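Local coordinates for protein HIAXHD3 (Humicola insolens, PDB 3ZXK) that cleaves alpha-L-arabinofuranosyl side chains, probably of xylans, as an exo-acting glycoside hydrolase, a scaffold into which endo-xylanase activity has been introduced, at residues L459-D464 with T477-S482; A407-V412 with R420-D425; V28-S33 with A42-S47; N10-E15 with D49-T54. One frame throughout, in Å; residues are numbered along the deposited sequence. Where two conformers were deposited one is given.

Contact 1. Residues L459-D464 with T477-S482; sequences LRIDAD and TTFYYS
R460 and Y480 face each other across a beta hairpin, with 459-464 running antiparallel to 477-482 in one sheet of the concanavalin A-like beta-sandwich. Four backbone hydrogen bonds hold the pairing: R460 and Y480 exchange two, D462 and T478 the other two, and the bond from D462 N to T478 O is 2.9 Å long and nearly straight.

The polar and charged contacts gather on the face of R460, D462, T478 and Y480, whose partial exposure suits such residues. The guanidinium lies flat over the Y480 ring, planes 22° apart, in a cation-pi stack with R460 CZ 4.2 Å from the ring centroid. D462 fixes the guanidinium's rotation by a side-on grip: R460 NE meets OD1 and NH2 meets OD2 of D462, each at 2.9 Å and in the guanidinium plane. D462 OD1 is also bonded to S382, and Y489 gives R460 a second cation-pi partner. At the tip of the ring, Y480 OH is hydrogen-bonded to T478 OG1 at 2.7 Å.

Apolar packing occupies the other face, toward the sandwich interior. I461 and F479 lie side by side, with I461 CG1 3.7 Å from F479 CE2. T477 presses its methyl CG2 on I461 CG2 at 3.4 Å, tighter than carbon usually packs, while its buried OG1 finds no hydrogen-bonding partner in the model.

Contact 2. Residues A407-V412 with R420-D425; sequences AAYIGV and RIVMVD
Y409 packs its ring on V424 across a hydrogen-bonded antiparallel pair, and can be followed outward from the backbone. From CB, a chi1 of 69° sets CG in the crowded position between backbone N and carbonyl carbon; beyond it the ring lies alongside V424. CD1 and CD2 of Y409 each lie 4.1 Å from V424 CB, which stands over the ring centre in a CH-pi contact. Farther out the branches divide: CE1 of Y409 meets V424 CG2 at 3.6 Å, and CE2 meets V424 CG1 at 3.8 Å. CZ of Y409 comes to 3.5 Å from V424 CG2, and OH goes on to a hydrogen bond with W413 NE1. A beta-branched valine suits this place because its CB and both methyls meet the flat ring. The backbone N of G411 lies at the ring's edge.

An alanine at Y409 would probably leave V424 without its aromatic cover and W413 NE1 without this hydroxyl partner.

On the opposite face the side chains of I410 and I421 cross at a slant, CG1 of I410 lying 4.0 Å from CG2 of I421, near F479 and Y481 of the facing sheet. Paired backbone bonds of Y409 with V424 and G411 with V422 complete an antiparallel beta hairpin, with one face toward the interior of a concanavalin A-like beta-sandwich.

Contact 3. Residues V28-S33 with A42-S47; sequences VFYYSS and APVLKS
The first four-stranded blade of the GH43 five-bladed beta-propeller has this antiparallel pair at its middle, where Y31 lies beside L45 and the Y30 side chain slants across V44. Paired backbone hydrogen bonds join F29 with S47 and Y31 with L45. Where the chain turns a corner at A42, P43, which has no N-H to give, still offers its carbonyl O to S33 N at 3.2 Å.

On the face of Y31 and L45 the packing is apolar. L45 CD1 sits over one face of the Y31 ring, displaced toward the rim and 3.8 Å from CD1 of Y31. The hydroxyl end of Y31 is held by H17 O.

The other face joins hydrocarbon to charge. V28 CG1 stands over one face of the Y30 ring, toward its rim, and also touches K46 CG at 3.8 Å. The extended lysine chain carries NZ to salt bridges with E123 and E314, which would compensate its buried charge. One water links the two tips, donating to Y30 OH at 2.9 Å and accepting from K46 NZ at 3.1 Å; G122 O is a further partner of that hydroxyl. A second water joins S32 OG, at 2.6 Å, to A42 O.

Strand 21-25 flanks 28-32 and strand 54-58 flanks 41-47, while W99 of strand 96-103, in the next blade, touches both S32 and A42.

Contact 4. Residues N10-E15 with D49-T54; sequences NPVLWE and DLVHWT
V12 and V51 bring two irregular loops together with their CA atoms 5.0 Å apart and no direct hydrogen bond between the segments. The first loop belongs to the N-terminal stretch and also touches strand 273-282; the second joins strands 41-47 and 54-58 of the first propeller blade and contains an Asx turn. The carbonyl oxygens of V12 and V51 approach to 3.1 Å although both are acceptors. A water relieves the lack of a donor, giving a hydrogen bond to V12 O at 3.0 Å and accepting one from W53 N at 2.8 Å.

Apolar side chains do the rest. V12 carries its two methyls to different neighbours, as a compact branched residue can. Chi1 of -60° puts V12 CG1 anti to the carbonyl carbon; the other methyl, CG2, reaches the edge of the W53 indole, 3.7 Å from NE1. V12 CG1 leans instead toward V51 CG2, at 4.3 Å. L13 adds its CD2, which lies 4.2 Å from W53 CB. An alanine at V12 would probably open a gap beside the indole edge and deprive V51 CG2 of its methyl neighbour.

Within the second loop, W53 NE1 makes a weak bond to L50 O. D49 secures the turn with both carboxylate oxygens: OD1 accepts from V51 N, which stands above the carboxylate plane, and from H52 N on the syn side. D49 OD2 turns its syn lone pair to H52 ND1, 2.9 Å away and near the imidazole plane.

Overall arrangement
Contacts 1 and 2 are hairpins in the two facing sheets of the C-terminal sandwich; their centres lie 10 Å apart and their apolar faces meet, F479 resting on M423. Contact 2 is buried and mostly apolar, whereas contact 1 turns a salt bridge and cation-pi stack to its partly exposed face. Contacts 3 and 4 belong to the propeller. Contact 3, wholly buried, is nested inside the loop closed by contact 4; W53 packing edge-to-face with Y31 and a probable backbone bond from K46 to T54 help join them. Regular backbone pairing holds contacts 1 to 3; contact 4, smaller and partly exposed, relies on methyl packing and a bridging water. The centres of contacts 2 and 3 are about 35 Å apart.

Contact 1. Residues L459-D464 with T477-S482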
# COMPACT_ATOMS: atom_id res chain seq x y z
N LEU A 459 9.48 -20.36 9.84
CA LEU A 459 8.08 -20.46 9.49
C LEU A 459 7.88 -19.93 8.07
O LEU A 459 8.20 -18.76 7.79
CB LEU A 459 7.22 -19.69 10.49
CG LEU A 459 7.27 -20.22 11.93
CD1 LEU A 459 6.45 -19.31 12.85
CD2 LEU A 459 6.79 -21.69 12.01
N ARG A 460 7.26 -20.75 7.23
CA ARG A 460 7.16 -20.47 5.81
C ARG A 460 5.73 -20.46 5.30
O ARG A 460 4.97 -21.38 5.56
CB ARG A 460 7.99 -21.51 5.05
CG ARG A 460 7.90 -21.50 3.52
CD ARG A 460 8.92 -22.42 2.87
NE ARG A 460 8.33 -23.01 1.68
CZ ARG A 460 8.73 -24.16 1.13
NH1 ARG A 460 9.78 -24.80 1.62
NH2 ARG A 460 8.10 -24.63 0.06
N ILE A 461 5.40 -19.43 4.53
CA ILE A 461 4.07 -19.27 3.93
C ILE A 461 4.25 -19.24 2.41
O ILE A 461 4.90 -18.33 1.87
CB ILE A 461 3.38 -17.96 4.38
CG1 ILE A 461 3.18 -17.88 5.90
CG2 ILE A 461 2.03 -17.78 3.69
CD1 ILE A 461 2.68 -16.53 6.38
N ASP A 462 3.66 -20.20 1.70
CA ASP A 462 3.75 -20.19 0.21
C ASP A 462 2.40 -19.72 -0.30
O ASP A 462 1.42 -20.46 -0.26
CB ASP A 462 4.05 -21.60 -0.37
CG ASP A 462 5.49 -22.05 -0.18
OD1 ASP A 462 6.22 -21.40 0.59
OD2 ASP A 462 5.87 -23.08 -0.81
N ALA A 463 2.35 -18.47 -0.77
CA ALA A 463 1.11 -17.85 -1.20
C ALA A 463 0.95 -17.75 -2.70
O ALA A 463 1.85 -17.33 -3.40
CB ALA A 463 1.01 -16.45 -0.62
N ASP A 464 -0.22 -18.08 -3.18
CA ASP A 464 -0.53 -17.88 -4.59
C ASP A 464 -1.50 -16.72 -4.69
O ASP A 464 -2.64 -16.81 -4.18
CB ASP A 464 -1.15 -19.16 -5.17
CG ASP A 464 -1.46 -19.05 -6.67
OD1 ASP A 464 -1.09 -18.03 -7.26
OD2 ASP A 464 -2.06 -19.97 -7.25
N THR A 477 -3.02 -21.06 -0.23
CA THR A 477 -1.73 -20.90 0.42
C THR A 477 -1.45 -22.12 1.28
O THR A 477 -2.37 -22.68 1.91
CB THR A 477 -1.75 -19.64 1.32
OG1 THR A 477 -1.75 -18.48 0.49
CG2 THR A 477 -0.51 -19.58 2.25
N THR A 478 -0.18 -22.52 1.30
CA THR A 478 0.28 -23.62 2.17
C THR A 478 1.33 -23.14 3.18
O THR A 478 1.98 -22.13 2.96
CB THR A 478 0.79 -24.82 1.36
OG1 THR A 478 1.77 -24.40 0.40
CG2 THR A 478 -0.40 -25.50 0.62
N PHE A 479 1.44 -23.86 4.29
CA PHE A 479 2.28 -23.47 5.41
C PHE A 479 3.28 -24.58 5.76
O PHE A 479 2.95 -25.77 5.69
CB PHE A 479 1.41 -23.16 6.64
CG PHE A 479 0.47 -21.98 6.45
CD1 PHE A 479 -0.80 -22.14 5.89
CD2 PHE A 479 0.86 -20.71 6.86
CE1 PHE A 479 -1.65 -21.05 5.71
CE2 PHE A 479 0.00 -19.62 6.69
CZ PHE A 479 -1.24 -19.78 6.10
N TYR A 480 4.50 -24.17 6.14
CA TYR A 480 5.58 -25.11 6.44
C TYR A 480 6.39 -24.61 7.63
O TYR A 480 6.40 -23.41 7.91
CB TYR A 480 6.54 -25.22 5.24
CG TYR A 480 5.85 -25.52 3.93
CD1 TYR A 480 5.17 -24.50 3.25
CD2 TYR A 480 5.87 -26.81 3.37
CE1 TYR A 480 4.52 -24.74 2.08
CE2 TYR A 480 5.21 -27.07 2.17
CZ TYR A 480 4.52 -26.01 1.55
OH TYR A 480 3.83 -26.16 0.37
N TYR A 481 7.05 -25.54 8.32
CA TYR A 481 8.01 -25.16 9.34
C TYR A 481 9.30 -25.91 9.15
O TYR A 481 9.32 -26.96 8.52
CB TYR A 481 7.44 -25.43 10.75
CG TYR A 481 7.27 -26.91 11.05
CD1 TYR A 481 8.31 -27.68 11.62
CD2 TYR A 481 6.07 -27.57 10.77
CE1 TYR A 481 8.16 -29.04 11.87
CE2 TYR A 481 5.90 -28.92 11.06
CZ TYR A 481 6.96 -29.65 11.59
OH TYR A 481 6.79 -31.01 11.88
N SER A 482 10.37 -25.32 9.68
CA SER A 482 11.67 -25.96 9.81
C SER A 482 12.21 -25.79 11.22
O SER A 482 12.24 -24.69 11.77
CB SER A 482 12.70 -25.41 8.82
OG SER A 482 13.97 -26.00 9.05

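Contact 2. Residues A407-V412 with R420-D425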
# COMPACT_ATOMS: atom_id res chain seq x y z
N ALA A 407 -8.13 -15.14 7.23
CA ALA A 407 -6.71 -15.35 7.52
C ALA A 407 -6.38 -16.76 8.02
O ALA A 407 -7.23 -17.50 8.47
CB ALA A 407 -6.25 -14.30 8.52
N ALA A 408 -5.09 -17.11 8.01
CA ALA A 408 -4.61 -18.38 8.55
C ALA A 408 -3.18 -18.13 8.94
O ALA A 408 -2.53 -17.21 8.40
CB ALA A 408 -4.68 -19.51 7.51
N TYR A 409 -2.65 -18.97 9.82
CA TYR A 409 -1.28 -18.85 10.25
C TYR A 409 -0.64 -20.17 10.63
O TYR A 409 -1.36 -21.15 10.89
CB TYR A 409 -1.13 -17.84 11.38
CG TYR A 409 -1.68 -18.16 12.76
CD1 TYR A 409 -1.06 -19.11 13.60
CD2 TYR A 409 -2.76 -17.43 13.28
CE1 TYR A 409 -1.51 -19.33 14.90
CE2 TYR A 409 -3.22 -17.64 14.57
CZ TYR A 409 -2.60 -18.61 15.37
OH TYR A 409 -2.99 -18.82 16.66
N ILE A 410 0.69 -20.20 10.63
CA ILE A 410 1.44 -21.28 11.24
C ILE A 410 2.25 -20.61 12.35
O ILE A 410 2.80 -19.51 12.17
CB ILE A 410 2.34 -22.03 10.23
CG1 ILE A 410 2.95 -23.27 10.92
CG2 ILE A 410 3.39 -21.10 9.62
CD1 ILE A 410 3.61 -24.23 9.95
N GLY A 411 2.30 -21.23 13.52
CA GLY A 411 2.95 -20.56 14.64
C GLY A 411 3.20 -21.47 15.79
O GLY A 411 3.13 -22.71 15.67
N VAL A 412 3.53 -20.85 16.92
CA VAL A 412 3.85 -21.57 18.13
C VAL A 412 2.89 -21.13 19.22
O VAL A 412 2.62 -19.93 19.38
CB VAL A 412 5.30 -21.30 18.60
CG1 VAL A 412 5.64 -22.04 19.91
CG2 VAL A 412 6.30 -21.68 17.52
N ARG A 420 4.50 -25.76 21.19
CA ARG A 420 4.29 -26.59 20.03
C ARG A 420 3.86 -25.79 18.83
O ARG A 420 3.25 -24.71 18.94
CB ARG A 420 3.29 -27.69 20.31
CG ARG A 420 1.85 -27.23 20.25
CD ARG A 420 0.94 -28.42 20.35
NE ARG A 420 -0.45 -28.11 20.04
CZ ARG A 420 -1.31 -27.55 20.89
NH1 ARG A 420 -0.94 -27.17 22.12
NH2 ARG A 420 -2.55 -27.36 20.49
N ILE A 421 4.17 -26.34 17.67
CA ILE A 421 3.77 -25.74 16.41
C ILE A 421 2.33 -26.09 16.10
O ILE A 421 1.92 -27.23 16.31
CB ILE A 421 4.70 -26.20 15.27
CG1 ILE A 421 6.14 -25.87 15.65
CG2 ILE A 421 4.34 -25.53 13.94
CD1 ILE A 421 7.17 -26.55 14.80
N VAL A 422 1.57 -25.11 15.64
CA VAL A 422 0.18 -25.27 15.22
C VAL A 422 -0.06 -24.55 13.89
O VAL A 422 0.65 -23.57 13.56
CB VAL A 422 -0.83 -24.73 16.28
CG1 VAL A 422 -0.75 -25.52 17.59
CG2 VAL A 422 -0.60 -23.25 16.54
N MET A 423 -1.04 -25.03 13.14
CA MET A 423 -1.56 -24.29 12.00
C MET A 423 -3.03 -23.99 12.31
O MET A 423 -3.77 -24.89 12.63
CB MET A 423 -1.37 -25.10 10.69
CG MET A 423 -1.78 -24.37 9.43
SD MET A 423 -3.56 -24.48 9.10
CE MET A 423 -3.78 -23.57 7.56
N VAL A 424 -3.40 -22.71 12.24
CA VAL A 424 -4.72 -22.19 12.57
C VAL A 424 -5.38 -21.58 11.33
O VAL A 424 -4.76 -20.79 10.57
CB VAL A 424 -4.60 -21.12 13.70
CG1 VAL A 424 -5.90 -20.32 13.90
CG2 VAL A 424 -4.10 -21.76 14.99
N ASP A 425 -6.65 -21.92 11.11
CA ASP A 425 -7.39 -21.32 10.02
C ASP A 425 -8.74 -20.80 10.51
O ASP A 425 -8.97 -20.74 11.71
CB ASP A 425 -7.49 -22.29 8.81
CG ASP A 425 -8.30 -23.54 9.11
OD1 ASP A 425 -8.89 -23.71 10.20
OD2 ASP A 425 -8.40 -24.38 8.17

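Contact 3. Residues V28-S33 with A42-S47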
# COMPACT_ATOMS: atom_id res chain seq x y z
N VAL A 28 13.47 11.93 -11.60
CA VAL A 28 12.89 10.95 -10.69
C VAL A 28 11.37 10.99 -10.71
O VAL A 28 10.76 12.07 -10.65
CB VAL A 28 13.38 11.16 -9.23
CG1 VAL A 28 12.78 10.07 -8.35
CG2 VAL A 28 14.90 11.16 -9.16
N PHE A 29 10.76 9.81 -10.77
CA PHE A 29 9.30 9.70 -10.63
C PHE A 29 8.99 9.24 -9.22
O PHE A 29 9.66 8.35 -8.67
CB PHE A 29 8.73 8.65 -11.59
CG PHE A 29 9.02 8.92 -13.03
CD1 PHE A 29 8.15 9.74 -13.78
CD2 PHE A 29 10.11 8.34 -13.67
CE1 PHE A 29 8.38 9.98 -15.13
CE2 PHE A 29 10.35 8.59 -15.04
CZ PHE A 29 9.48 9.41 -15.77
N TYR A 30 7.93 9.80 -8.66
CA TYR A 30 7.44 9.44 -7.32
C TYR A 30 6.00 8.96 -7.41
O TYR A 30 5.24 9.43 -8.24
CB TYR A 30 7.54 10.63 -6.36
CG TYR A 30 8.97 10.97 -6.02
CD1 TYR A 30 9.70 10.17 -5.12
CD2 TYR A 30 9.61 12.05 -6.62
CE1 TYR A 30 11.02 10.47 -4.83
CE2 TYR A 30 10.93 12.36 -6.33
CZ TYR A 30 11.60 11.58 -5.42
OH TYR A 30 12.91 11.84 -5.13
N TYR A 31 5.65 8.02 -6.54
CA TYR A 31 4.34 7.31 -6.58
C TYR A 31 3.91 7.23 -5.13
O TYR A 31 4.68 6.76 -4.28
CB TYR A 31 4.64 5.91 -7.11
CG TYR A 31 3.54 4.88 -7.25
CD1 TYR A 31 2.73 4.50 -6.18
CD2 TYR A 31 3.40 4.20 -8.46
CE1 TYR A 31 1.79 3.48 -6.31
CE2 TYR A 31 2.45 3.20 -8.59
CZ TYR A 31 1.67 2.84 -7.53
OH TYR A 31 0.76 1.83 -7.78
N SER A 32 2.71 7.71 -4.86
CA SER A 32 2.12 7.69 -3.52
C SER A 32 0.89 6.79 -3.51
O SER A 32 0.07 6.87 -4.42
CB SER A 32 1.76 9.12 -3.13
OG SER A 32 1.07 9.18 -1.89
N SER A 33 0.74 5.95 -2.48
CA SER A 33 -0.37 4.98 -2.40
C SER A 33 -1.13 5.01 -1.07
O SER A 33 -0.71 5.70 -0.11
CB SER A 33 0.09 3.54 -2.75
OG SER A 33 0.96 3.03 -1.76
N ALA A 42 0.76 5.75 3.81
CA ALA A 42 1.03 6.55 2.61
C ALA A 42 2.45 6.39 2.10
O ALA A 42 3.23 7.35 2.09
CB ALA A 42 0.67 8.03 2.80
N PRO A 43 2.80 5.18 1.65
CA PRO A 43 4.15 4.95 1.12
C PRO A 43 4.41 5.83 -0.09
O PRO A 43 3.47 6.21 -0.82
CB PRO A 43 4.11 3.50 0.63
CG PRO A 43 2.76 3.00 0.88
CD PRO A 43 1.91 4.01 1.53
N VAL A 44 5.69 6.15 -0.27
CA VAL A 44 6.21 6.80 -1.47
C VAL A 44 7.22 5.84 -2.11
O VAL A 44 8.16 5.37 -1.43
CB VAL A 44 6.93 8.13 -1.16
CG1 VAL A 44 7.40 8.81 -2.44
CG2 VAL A 44 5.99 9.09 -0.43
N LEU A 45 7.01 5.56 -3.39
CA LEU A 45 7.95 4.79 -4.21
C LEU A 45 8.65 5.70 -5.17
O LEU A 45 8.13 6.77 -5.56
CB LEU A 45 7.24 3.67 -4.97
CG LEU A 45 6.17 2.85 -4.21
CD1 LEU A 45 5.44 1.96 -5.21
CD2 LEU A 45 6.80 2.02 -3.11
N LYS A 46 9.85 5.27 -5.58
CA LYS A 46 10.69 6.03 -6.47
C LYS A 46 11.07 5.16 -7.68
O LYS A 46 11.28 3.94 -7.54
CB LYS A 46 11.94 6.42 -5.70
CG LYS A 46 13.14 6.81 -6.51
CD LYS A 46 14.34 7.07 -5.63
CE LYS A 46 15.41 7.71 -6.48
NZ LYS A 46 16.60 8.09 -5.67
N SER A 47 11.14 5.80 -8.84
CA SER A 47 11.59 5.16 -10.08
C SER A 47 12.32 6.14 -10.99
O SER A 47 12.04 7.31 -10.94
CB SER A 47 10.41 4.60 -10.87
OG SER A 47 10.89 3.89 -11.99
O HOH W 1 14.98 10.17 -4.02
O HOH W 2 2.77 9.33 0.11

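Contact 4. Residues N10-E15 with D49-T54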
# COMPACT_ATOMS: atom_id res chain seq x y z
N ASN A 10 3.89 -5.21 -18.43
CA ASN A 10 2.92 -4.93 -17.37
C ASN A 10 2.54 -6.23 -16.62
O ASN A 10 2.53 -7.29 -17.23
CB ASN A 10 1.66 -4.32 -17.99
CG ASN A 10 1.81 -2.83 -18.24
OD1 ASN A 10 2.18 -2.07 -17.33
ND2 ASN A 10 1.51 -2.40 -19.45
N PRO A 11 2.26 -6.17 -15.29
CA PRO A 11 2.30 -4.98 -14.45
C PRO A 11 3.73 -4.53 -14.13
O PRO A 11 4.68 -5.35 -14.17
CB PRO A 11 1.54 -5.41 -13.20
CG PRO A 11 1.87 -6.87 -13.09
CD PRO A 11 1.90 -7.37 -14.51
N VAL A 12 3.89 -3.25 -13.82
CA VAL A 12 5.24 -2.77 -13.52
C VAL A 12 5.72 -3.13 -12.11
O VAL A 12 6.91 -3.28 -11.88
CB VAL A 12 5.41 -1.27 -13.83
CG1 VAL A 12 5.14 -1.02 -15.29
CG2 VAL A 12 4.50 -0.40 -12.95
N LEU A 13 4.78 -3.33 -11.19
CA LEU A 13 5.12 -3.70 -9.81
C LEU A 13 3.99 -4.59 -9.36
O LEU A 13 2.84 -4.15 -9.34
CB LEU A 13 5.20 -2.45 -8.93
CG LEU A 13 5.46 -2.71 -7.43
CD1 LEU A 13 6.78 -3.43 -7.17
CD2 LEU A 13 5.38 -1.42 -6.64
N TRP A 14 4.28 -5.83 -9.01
CA TRP A 14 3.22 -6.75 -8.63
C TRP A 14 3.04 -6.77 -7.14
O TRP A 14 3.19 -7.82 -6.49
CB TRP A 14 3.52 -8.14 -9.14
CG TRP A 14 2.27 -8.95 -9.37
CD1 TRP A 14 1.19 -9.11 -8.52
CD2 TRP A 14 1.96 -9.74 -10.56
NE1 TRP A 14 0.26 -9.93 -9.09
CE2 TRP A 14 0.65 -10.34 -10.33
CE3 TRP A 14 2.63 -10.00 -11.76
CZ2 TRP A 14 0.04 -11.14 -11.27
CZ3 TRP A 14 1.99 -10.81 -12.71
CH2 TRP A 14 0.74 -11.37 -12.46
N GLU A 15 2.76 -5.60 -6.58
CA GLU A 15 2.55 -5.46 -5.14
C GLU A 15 1.43 -4.44 -4.96
O GLU A 15 1.31 -3.48 -5.73
CB GLU A 15 3.82 -4.98 -4.42
CG GLU A 15 4.95 -6.03 -4.35
CD GLU A 15 6.18 -5.57 -3.56
OE1 GLU A 15 6.02 -4.69 -2.69
OE2 GLU A 15 7.32 -6.08 -3.81
N ASP A 49 12.30 5.23 -14.34
CA ASP A 49 11.75 4.84 -15.64
C ASP A 49 10.26 4.48 -15.66
O ASP A 49 9.79 4.06 -16.70
CB ASP A 49 12.57 3.67 -16.22
CG ASP A 49 12.59 2.43 -15.31
OD1 ASP A 49 11.87 2.41 -14.28
OD2 ASP A 49 13.35 1.48 -15.61
N LEU A 50 9.55 4.71 -14.55
CA LEU A 50 8.13 4.31 -14.37
C LEU A 50 7.91 2.82 -14.30
O LEU A 50 6.76 2.37 -14.15
CB LEU A 50 7.20 4.94 -15.42
CG LEU A 50 6.97 6.44 -15.39
CD1 LEU A 50 6.17 6.89 -16.60
CD2 LEU A 50 6.25 6.82 -14.12
N VAL A 51 8.99 2.05 -14.34
CA VAL A 51 8.88 0.60 -14.42
C VAL A 51 9.45 -0.12 -13.20
O VAL A 51 8.80 -1.00 -12.66
CB VAL A 51 9.55 0.10 -15.71
CG1 VAL A 51 9.63 -1.41 -15.76
CG2 VAL A 51 8.80 0.65 -16.92
N HIS A 52 10.65 0.26 -12.77
CA HIS A 52 11.27 -0.37 -11.62
C HIS A 52 11.17 0.55 -10.44
O HIS A 52 11.78 1.63 -10.42
CB HIS A 52 12.72 -0.69 -11.94
CG HIS A 52 12.89 -1.57 -13.15
ND1 HIS A 52 13.19 -1.09 -14.38
CD2 HIS A 52 12.75 -2.95 -13.30
CE1 HIS A 52 13.27 -2.11 -15.26
NE2 HIS A 52 13.00 -3.25 -14.60
N TRP A 53 10.37 0.15 -9.45
CA TRP A 53 10.01 1.00 -8.32
C TRP A 53 10.63 0.46 -7.06
O TRP A 53 10.69 -0.77 -6.87
CB TRP A 53 8.51 1.01 -8.15
CG TRP A 53 7.80 1.66 -9.29
CD1 TRP A 53 7.29 1.06 -10.43
CD2 TRP A 53 7.53 3.08 -9.44
NE1 TRP A 53 6.68 1.98 -11.24
CE2 TRP A 53 6.81 3.23 -10.71
CE3 TRP A 53 7.78 4.21 -8.66
CZ2 TRP A 53 6.38 4.48 -11.16
CZ3 TRP A 53 7.37 5.45 -9.14
CH2 TRP A 53 6.67 5.58 -10.35
N THR A 54 11.04 1.37 -6.17
CA THR A 54 11.65 1.05 -4.87
C THR A 54 10.97 1.95 -3.84
O THR A 54 10.83 3.15 -4.08
CB THR A 54 13.14 1.40 -4.87
OG1 THR A 54 13.82 0.63 -5.87
CG2 THR A 54 13.76 1.12 -3.50
O HOH W 3 8.86 -2.20 -9.94